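Muramidase (Trichobolus zukalii, PDB 6ZMV) probably hydrolyses the beta-1,4 bonds of peptidoglycan between N-acetylmuramic acid and N-acetylglucosamine, as a fungal lysozyme of glycoside hydrolase family 25. Local coordinates at residues A24-I29 against Q175-F180; K30-E33 against Y37-P40. All coordinates share one frame; numbering follows the deposited sequence.

Strand 26-33 serves both contacts: its first half sends Phe26 and Ile28 into the interior to meet Ile177 in contact 1, and its second half pairs with the short strand 37-38 in contact 2. The centres of the two contacts lie about 18 Å apart, and contact 2 is nested in the long chain excursion that contact 1 closes. Contact 1 is wholly apolar and buried, its centre about 8 Å from that of the chain; contact 2, with its centre about 13 Å out, is a hydrogen-bonded hairpin, partly buried. Glycerol, probably from the crystallisation liquor, is bound about 6 Å from the side chain of Ile28 and about 5 Å from that of Lys30.

Contact 1. Residues A24-I29 against Q175-F180; sequences ARFVII and QTIWQF
Ile177 meets two side chains of strand 26-33 with two different methyls. Its branch methyl CG2 approaches CZ of Phe26 at 4.1 Å, obliquely to the ring, as the two side chains slide past each other in opposite directions. The other arm of the isoleucine ends in CD1, which meets CD1 of Ile28 tip to tip at 4.2 Å and comes equally near CE2 of Phe26. No hydrogen bond crosses the contact; the two strands are too far apart for one, the CA atoms of Phe26 and Ile177 standing 10.6 Å from each other.

Ile177 holds CG1 anti to the carbonyl carbon (chi1 -61°) and CG2 anti to the backbone N, so that both branches reach the other strand. Ile28 runs CG1 out to CD1 in an extended arm (chi2 176°), which brings its terminal methyl to the meeting point.

Farther out, Phe26 also packs on Asp191 of strand 189-193, and its backbone bonds to that of Phe5 in strand 2-7. Two residues beyond Ile177, Gln179 is gripped by polar bonds: OE1 to the hydroxyls of Tyr134 and Tyr161, NE2 to Asp6 and to the bound glycerol.

The two strands are not sheet neighbours, so the three residues join them across the interior of the family's TIM-barrel-like domain. The 109 Å² they bury is purely apolar: shape and exclusion of water hold this junction, with no directional bond to fix its register.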
ATOM      1  N   ALA A  24      11.548  -6.392  12.133  1.00  5.99           N
ATOM      2  CA  ALA A  24      10.880  -5.682  11.029  1.00  5.53           C
ATOM      3  C   ALA A  24      11.947  -5.150  10.085  1.00  4.74           C
ATOM      4  O   ALA A  24      12.970  -4.592  10.545  1.00  5.36           O
ATOM      5  CB  ALA A  24      10.003  -4.536  11.487  1.00  6.63           C
ATOM      6  N   ARG A  25      11.679  -5.235   8.776  1.00  4.42           N
ATOM      7  CA  ARG A  25      12.560  -4.670   7.766  1.00  4.36           C
ATOM      8  C   ARG A  25      11.887  -3.616   6.889  1.00  3.62           C
ATOM      9  O   ARG A  25      12.614  -2.973   6.120  1.00  4.54           O
ATOM     10  CB  ARG A  25      13.273  -5.762   6.972  1.00  5.31           C
ATOM     11  CG  ARG A  25      14.196  -6.594   7.838  1.00  6.02           C
ATOM     12  CD  ARG A  25      15.461  -5.888   8.242  1.00  6.91           C
ATOM     13  NE  ARG A  25      16.375  -6.635   9.081  1.00  8.36           N
ATOM     14  CZ  ARG A  25      16.339  -6.634  10.395  1.00  7.91           C
ATOM     15  NH1 ARG A  25      17.243  -7.293  11.118  1.00 11.39           N
ATOM     16  NH2 ARG A  25      15.377  -6.021  11.028  1.00  6.85           N
ATOM     17  N   PHE A  26      10.563  -3.502   6.926  1.00  3.50           N
ATOM     18  CA  PHE A  26       9.900  -2.473   6.130  1.00  3.90           C
ATOM     19  C   PHE A  26       8.686  -1.970   6.875  1.00  3.67           C
ATOM     20  O   PHE A  26       8.130  -2.655   7.762  1.00  3.21           O
ATOM     21  CB  PHE A  26       9.526  -2.981   4.718  1.00  3.53           C
ATOM     22  CG  PHE A  26       8.433  -4.028   4.714  1.00  3.66           C
ATOM     23  CD1 PHE A  26       8.730  -5.340   4.922  1.00  3.76           C
ATOM     24  CD2 PHE A  26       7.085  -3.713   4.528  1.00  5.20           C
ATOM     25  CE1 PHE A  26       7.750  -6.323   4.937  1.00  4.38           C
ATOM     26  CE2 PHE A  26       6.083  -4.665   4.602  1.00  4.58           C
ATOM     27  CZ  PHE A  26       6.428  -5.993   4.769  1.00  4.81           C
ATOM     28  N   VAL A  27       8.276  -0.768   6.504  1.00  3.57           N
ATOM     29  CA  VAL A  27       7.027  -0.168   7.023  1.00  3.55           C
ATOM     30  C   VAL A  27       6.373   0.622   5.914  1.00  3.16           C
ATOM     31  O   VAL A  27       7.059   1.273   5.130  1.00  4.54           O
ATOM     32  CB  VAL A  27       7.300   0.694   8.281  1.00  3.32           C
ATOM     33  CG1 VAL A  27       8.265   1.835   7.971  1.00  4.49           C
ATOM     34  CG2 VAL A  27       6.009   1.149   8.915  1.00  3.85           C
ATOM     35  N   ILE A  28       5.058   0.515   5.886  1.00  3.31           N
ATOM     36  CA  ILE A  28       4.238   1.270   4.917  1.00  3.61           C
ATOM     37  C   ILE A  28       3.428   2.277   5.738  1.00  3.12           C
ATOM     38  O   ILE A  28       2.854   1.926   6.743  1.00  3.41           O
ATOM     39  CB  ILE A  28       3.327   0.359   4.056  1.00  4.88           C
ATOM     40  CG1 ILE A  28       4.015  -0.913   3.630  1.00  6.58           C
ATOM     41  CG2 ILE A  28       2.764   1.124   2.888  1.00  5.01           C
ATOM     42  CD1 ILE A  28       3.173  -1.909   2.876  1.00  8.83           C
ATOM     43  N   ILE A  29       3.494   3.539   5.327  1.00  2.41           N
ATOM     44  CA  ILE A  29       3.058   4.696   6.142  1.00  3.02           C
ATOM     45  C   ILE A  29       1.976   5.515   5.457  1.00  3.31           C
ATOM     46  O   ILE A  29       2.167   5.914   4.297  1.00  3.80           O
ATOM     47  CB  ILE A  29       4.281   5.581   6.443  1.00  3.87           C
ATOM     48  CG1 ILE A  29       5.396   4.818   7.123  1.00  4.04           C
ATOM     49  CG2 ILE A  29       3.846   6.785   7.243  1.00  4.40           C
ATOM     50  CD1 ILE A  29       6.691   5.535   7.059  1.00  5.21           C
ATOM     51  N   GLN A 175       0.607 -12.801  -3.859  1.00  4.24           N
ATOM     52  CA  GLN A 175       0.741 -11.489  -3.194  1.00  4.13           C
ATOM     53  C   GLN A 175       2.232 -11.192  -3.017  1.00  3.15           C
ATOM     54  O   GLN A 175       3.016 -12.065  -2.673  1.00  4.61           O
ATOM     55  CB  GLN A 175       0.016 -11.513  -1.850  1.00  4.45           C
ATOM     56  CG  GLN A 175       0.787 -12.049  -0.644  1.00  4.20           C
ATOM     57  CD  GLN A 175       1.151 -13.510  -0.602  1.00  4.62           C
ATOM     58  OE1 GLN A 175       1.925 -13.949   0.309  1.00  7.96           O
ATOM     59  NE2 GLN A 175       0.574 -14.274  -1.464  1.00  2.99           N
ATOM     60  N   THR A 176       2.595  -9.943  -3.211  1.00  3.83           N
ATOM     61  CA  THR A 176       3.929  -9.436  -2.879  1.00  3.42           C
ATOM     62  C   THR A 176       4.069  -9.249  -1.365  1.00  4.01           C
ATOM     63  O   THR A 176       5.148  -9.534  -0.782  1.00  3.59           O
ATOM     64  CB  THR A 176       4.235  -8.209  -3.720  1.00  3.73           C
ATOM     65  OG1 THR A 176       4.261  -8.585  -5.092  1.00  4.87           O
ATOM     66  CG2 THR A 176       5.530  -7.570  -3.337  1.00  4.01           C
ATOM     67  N   ILE A 177       3.056  -8.716  -0.736  1.00  3.66           N
ATOM     68  CA  ILE A 177       2.997  -8.507   0.723  1.00  3.29           C
ATOM     69  C   ILE A 177       1.659  -9.060   1.182  1.00  3.29           C
ATOM     70  O   ILE A 177       0.647  -8.851   0.510  1.00  3.59           O
ATOM     71  CB  ILE A 177       3.240  -7.033   1.116  1.00  3.54           C
ATOM     72  CG1 ILE A 177       4.618  -6.537   0.670  1.00  4.42           C
ATOM     73  CG2 ILE A 177       2.999  -6.786   2.605  1.00  3.82           C
ATOM     74  CD1 ILE A 177       4.795  -5.037   0.661  1.00  5.75           C
ATOM     75  N   TRP A 178       1.647  -9.700   2.340  1.00  3.83           N
ATOM     76  CA  TRP A 178       0.451 -10.160   3.052  1.00  4.21           C
ATOM     77  C   TRP A 178       0.275  -9.350   4.325  1.00  4.33           C
ATOM     78  O   TRP A 178       1.171  -9.374   5.184  1.00  4.95           O
ATOM     79  CB  TRP A 178       0.656 -11.633   3.351  1.00  4.61           C
ATOM     80  CG  TRP A 178      -0.409 -12.328   4.119  1.00  4.85           C
ATOM     81  CD1 TRP A 178      -1.710 -11.992   4.301  1.00  5.64           C
ATOM     82  CD2 TRP A 178      -0.227 -13.538   4.849  1.00  5.63           C
ATOM     83  NE1 TRP A 178      -2.369 -12.926   5.056  1.00  5.96           N
ATOM     84  CE2 TRP A 178      -1.473 -13.894   5.418  1.00  5.84           C
ATOM     85  CE3 TRP A 178       0.888 -14.356   5.089  1.00  8.98           C
ATOM     86  CZ2 TRP A 178      -1.605 -15.003   6.255  1.00  8.28           C
ATOM     87  CZ3 TRP A 178       0.722 -15.497   5.840  1.00 10.49           C
ATOM     88  CH2 TRP A 178      -0.513 -15.829   6.399  1.00 10.87           C
ATOM     89  N   GLN A 179      -0.842  -8.698   4.486  1.00  4.30           N
ATOM     90  CA  GLN A 179      -1.245  -8.049   5.738  1.00  4.37           C
ATOM     91  C   GLN A 179      -2.037  -9.091   6.505  1.00  4.45           C
ATOM     92  O   GLN A 179      -3.176  -9.401   6.122  1.00  4.88           O
ATOM     93  CB  GLN A 179      -2.018  -6.762   5.510  1.00  4.17           C
ATOM     94  CG  GLN A 179      -2.209  -5.989   6.802  1.00  4.20           C
ATOM     95  CD  GLN A 179      -3.226  -4.868   6.641  1.00  4.79           C
ATOM     96  OE1 GLN A 179      -4.432  -5.156   6.443  1.00  5.88           O
ATOM     97  NE2 GLN A 179      -2.710  -3.663   6.616  1.00  6.14           N
ATOM     98  N   PHE A 180      -1.462  -9.638   7.552  1.00  4.60           N
ATOM     99  CA  PHE A 180      -2.039 -10.861   8.189  1.00  4.98           C
ATOM    100  C   PHE A 180      -2.675 -10.625   9.555  1.00  5.41           C
ATOM    101  O   PHE A 180      -3.340 -11.527  10.026  1.00  6.82           O
ATOM    102  CB  PHE A 180      -0.992 -11.954   8.294  1.00  5.81           C
ATOM    103  CG  PHE A 180       0.213 -11.622   9.131  1.00  5.17           C
ATOM    104  CD1 PHE A 180       0.197 -11.934  10.493  1.00  5.82           C
ATOM    105  CD2 PHE A 180       1.384 -11.080   8.589  1.00  6.10           C
ATOM    106  CE1 PHE A 180       1.325 -11.705  11.259  1.00  6.21           C
ATOM    107  CE2 PHE A 180       2.514 -10.878   9.367  1.00  6.22           C
ATOM    108  CZ  PHE A 180       2.475 -11.168  10.692  1.00  5.50           C
TER

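Contact 2. Residues K30-E33 against Y37-P40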
ATOM      1  N   LYS A  30       0.854   5.727   6.142  1.00  3.07           N
ATOM      2  CA  LYS A  30      -0.205   6.503   5.475  1.00  3.13           C
ATOM      3  C   LYS A  30       0.326   7.899   5.159  1.00  2.94           C
ATOM      4  O   LYS A  30       0.788   8.614   6.047  1.00  3.72           O
ATOM      5  CB  LYS A  30      -1.427   6.657   6.363  1.00  3.56           C
ATOM      6  CG  LYS A  30      -2.598   7.287   5.649  1.00  4.45           C
ATOM      7  CD  LYS A  30      -3.892   7.234   6.459  1.00  6.44           C
ATOM      8  CE  LYS A  30      -5.077   7.738   5.672  1.00  7.59           C
ATOM      9  NZ  LYS A  30      -6.315   7.549   6.418  1.00 13.46           N
ATOM     10  N   ALA A  31       0.123   8.306   3.899  1.00  3.22           N
ATOM     11  CA  ALA A  31       0.446   9.657   3.439  1.00  3.27           C
ATOM     12  C   ALA A  31      -0.784  10.509   3.276  1.00  3.49           C
ATOM     13  O   ALA A  31      -0.814  11.684   3.758  1.00  4.05           O
ATOM     14  CB  ALA A  31       1.266   9.585   2.181  1.00  3.88           C
ATOM     15  N   THR A  32      -1.776  10.012   2.553  1.00  4.04           N
ATOM     16  CA  THR A  32      -2.884  10.822   2.083  1.00  4.19           C
ATOM     17  C   THR A  32      -4.185  10.012   2.102  1.00  4.31           C
ATOM     18  O   THR A  32      -4.171   8.775   2.086  1.00  5.03           O
ATOM     19  CB  THR A  32      -2.623  11.351   0.657  1.00  4.40           C
ATOM     20  OG1 THR A  32      -2.161  10.277  -0.170  1.00  4.37           O
ATOM     21  CG2 THR A  32      -1.605  12.454   0.682  1.00  5.23           C
ATOM     22  N   GLU A  33      -5.316  10.716   2.020  1.00  4.90           N
ATOM     23  CA  GLU A  33      -6.641  10.151   1.809  1.00  5.33           C
ATOM     24  C   GLU A  33      -7.477  11.111   0.990  1.00  6.02           C
ATOM     25  O   GLU A  33      -7.503  12.359   1.240  1.00  6.86           O
ATOM     26  CB  GLU A  33      -7.336   9.876   3.149  1.00  7.21           C
ATOM     27  CG  GLU A  33      -8.717   9.296   2.986  1.00  7.53           C
ATOM     28  CD  GLU A  33      -9.366   8.737   4.254  1.00 10.68           C
ATOM     29  OE1 GLU A  33      -8.630   8.257   5.138  1.00 11.72           O
ATOM     30  OE2 GLU A  33     -10.629   8.793   4.335  1.00 13.49           O
ATOM     31  N   TYR A  37      -6.795  15.262   2.401  1.00  5.22           N
ATOM     32  CA  TYR A  37      -6.259  14.889   3.717  1.00  6.20           C
ATOM     33  C   TYR A  37      -4.821  14.402   3.586  1.00  5.00           C
ATOM     34  O   TYR A  37      -4.525  13.440   2.861  1.00  5.87           O
ATOM     35  CB  TYR A  37      -7.113  13.786   4.332  1.00  7.24           C
ATOM     36  CG  TYR A  37      -6.559  13.296   5.655  1.00  7.82           C
ATOM     37  CD1 TYR A  37      -6.782  13.988   6.806  1.00  9.48           C
ATOM     38  CD2 TYR A  37      -5.787  12.141   5.709  1.00 10.24           C
ATOM     39  CE1 TYR A  37      -6.299  13.521   8.022  1.00 10.74           C
ATOM     40  CE2 TYR A  37      -5.263  11.684   6.894  1.00 10.65           C
ATOM     41  CZ  TYR A  37      -5.570  12.347   8.069  1.00  9.46           C
ATOM     42  OH  TYR A  37      -5.050  11.883   9.250  1.00 12.67           O
ATOM     43  N   THR A  38      -3.956  15.065   4.330  1.00  5.10           N
ATOM     44  CA  THR A  38      -2.589  14.557   4.564  1.00  5.47           C
ATOM     45  C   THR A  38      -2.496  14.040   5.994  1.00  5.00           C
ATOM     46  O   THR A  38      -2.988  14.650   6.935  1.00  6.59           O
ATOM     47  CB  THR A  38      -1.552  15.639   4.288  1.00  6.37           C
ATOM     48  OG1 THR A  38      -1.774  16.751   5.133  1.00 10.04           O
ATOM     49  CG2 THR A  38      -1.493  16.053   2.840  1.00  8.10           C
ATOM     50  N   ASP A  39      -1.911  12.870   6.148  1.00  4.51           N
ATOM     51  CA  ASP A  39      -1.759  12.265   7.479  1.00  4.12           C
ATOM     52  C   ASP A  39      -0.726  13.089   8.237  1.00  4.23           C
ATOM     53  O   ASP A  39       0.441  13.209   7.806  1.00  5.05           O
ATOM     54  CB  ASP A  39      -1.408  10.819   7.366  1.00  4.45           C
ATOM     55  CG  ASP A  39      -1.319  10.115   8.690  1.00  5.50           C
ATOM     56  OD1 ASP A  39      -0.471  10.565   9.523  1.00  5.36           O
ATOM     57  OD2 ASP A  39      -2.032   9.101   8.868  1.00  6.21           O
ATOM     58  N   PRO A  40      -1.071  13.626   9.442  1.00  4.55           N
ATOM     59  CA  PRO A  40      -0.144  14.542  10.116  1.00  4.95           C
ATOM     60  C   PRO A  40       1.114  13.919  10.672  1.00  4.12           C
ATOM     61  O   PRO A  40       2.048  14.638  11.041  1.00  5.34           O
ATOM     62  CB  PRO A  40      -0.995  15.187  11.166  1.00  6.69           C
ATOM     63  CG  PRO A  40      -2.088  14.222  11.400  1.00  8.03           C
ATOM     64  CD  PRO A  40      -2.404  13.539  10.094  1.00  5.00           C
TER
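Three backbone hydrogen bonds tie Lys30-Glu33 to Tyr37-Pro40 as a tight antiparallel hairpin. Glu33 and Tyr37 form a hydrogen-bonded pair, Glu33 N to Tyr37 O at 3.0 Å and Tyr37 N to Glu33 O at 3.2 Å. Past the non-hydrogen-bonded pair of Thr32 and Thr38, Asp39 N gives Ala31 O an almost straight bond (2.9 Å, 172°). Between these rungs Thr32 CA brings a CA-H...O contact to Tyr37 O at 3.2 Å.

Charge gathers on the side of Lys30, Glu33 and Tyr37. Lys30 is fully extended, with CG anti to its backbone N (chi1 -172°), and its NZ forms a salt bridge with Glu33 OE1 at 2.7 Å, nearly along the C-O axis. The other carboxylate oxygen, Glu33 OE2, forms a salt bridge with Arg63. The Asp39 side chain crosses the lysine's methylenes at about a right angle, OD2 3.6 Å from Lys30 CB; OD2 is hydrogen-bonded to the backbone N of His9, and OD1 caps Val41 N at the turn into helix 42-51.

Nonpolar packing fills the remainder. The Tyr37 ring crosses Lys30 at about a right angle, CE2 4.1 Å from Lys30 CE, while its CD2 rests 3.8 Å from Glu33 CB. Replacing Lys30 with an alanine would probably leave Glu33 OE1 without its ammonium mate and open a gap beside the Tyr37 ring and Asp39. The threonines, on the other side of the hairpin, touch through their CG2 methyls, and Thr32 OG1 is hydrogen-bonded to His60 ND1.

Strand 26-33 runs parallel between strands 2-7 and 55-61, with Lys30 packed on Tyr59 and Phe61; helix 69-78 covers the threonine side through Phe75 and Phe76.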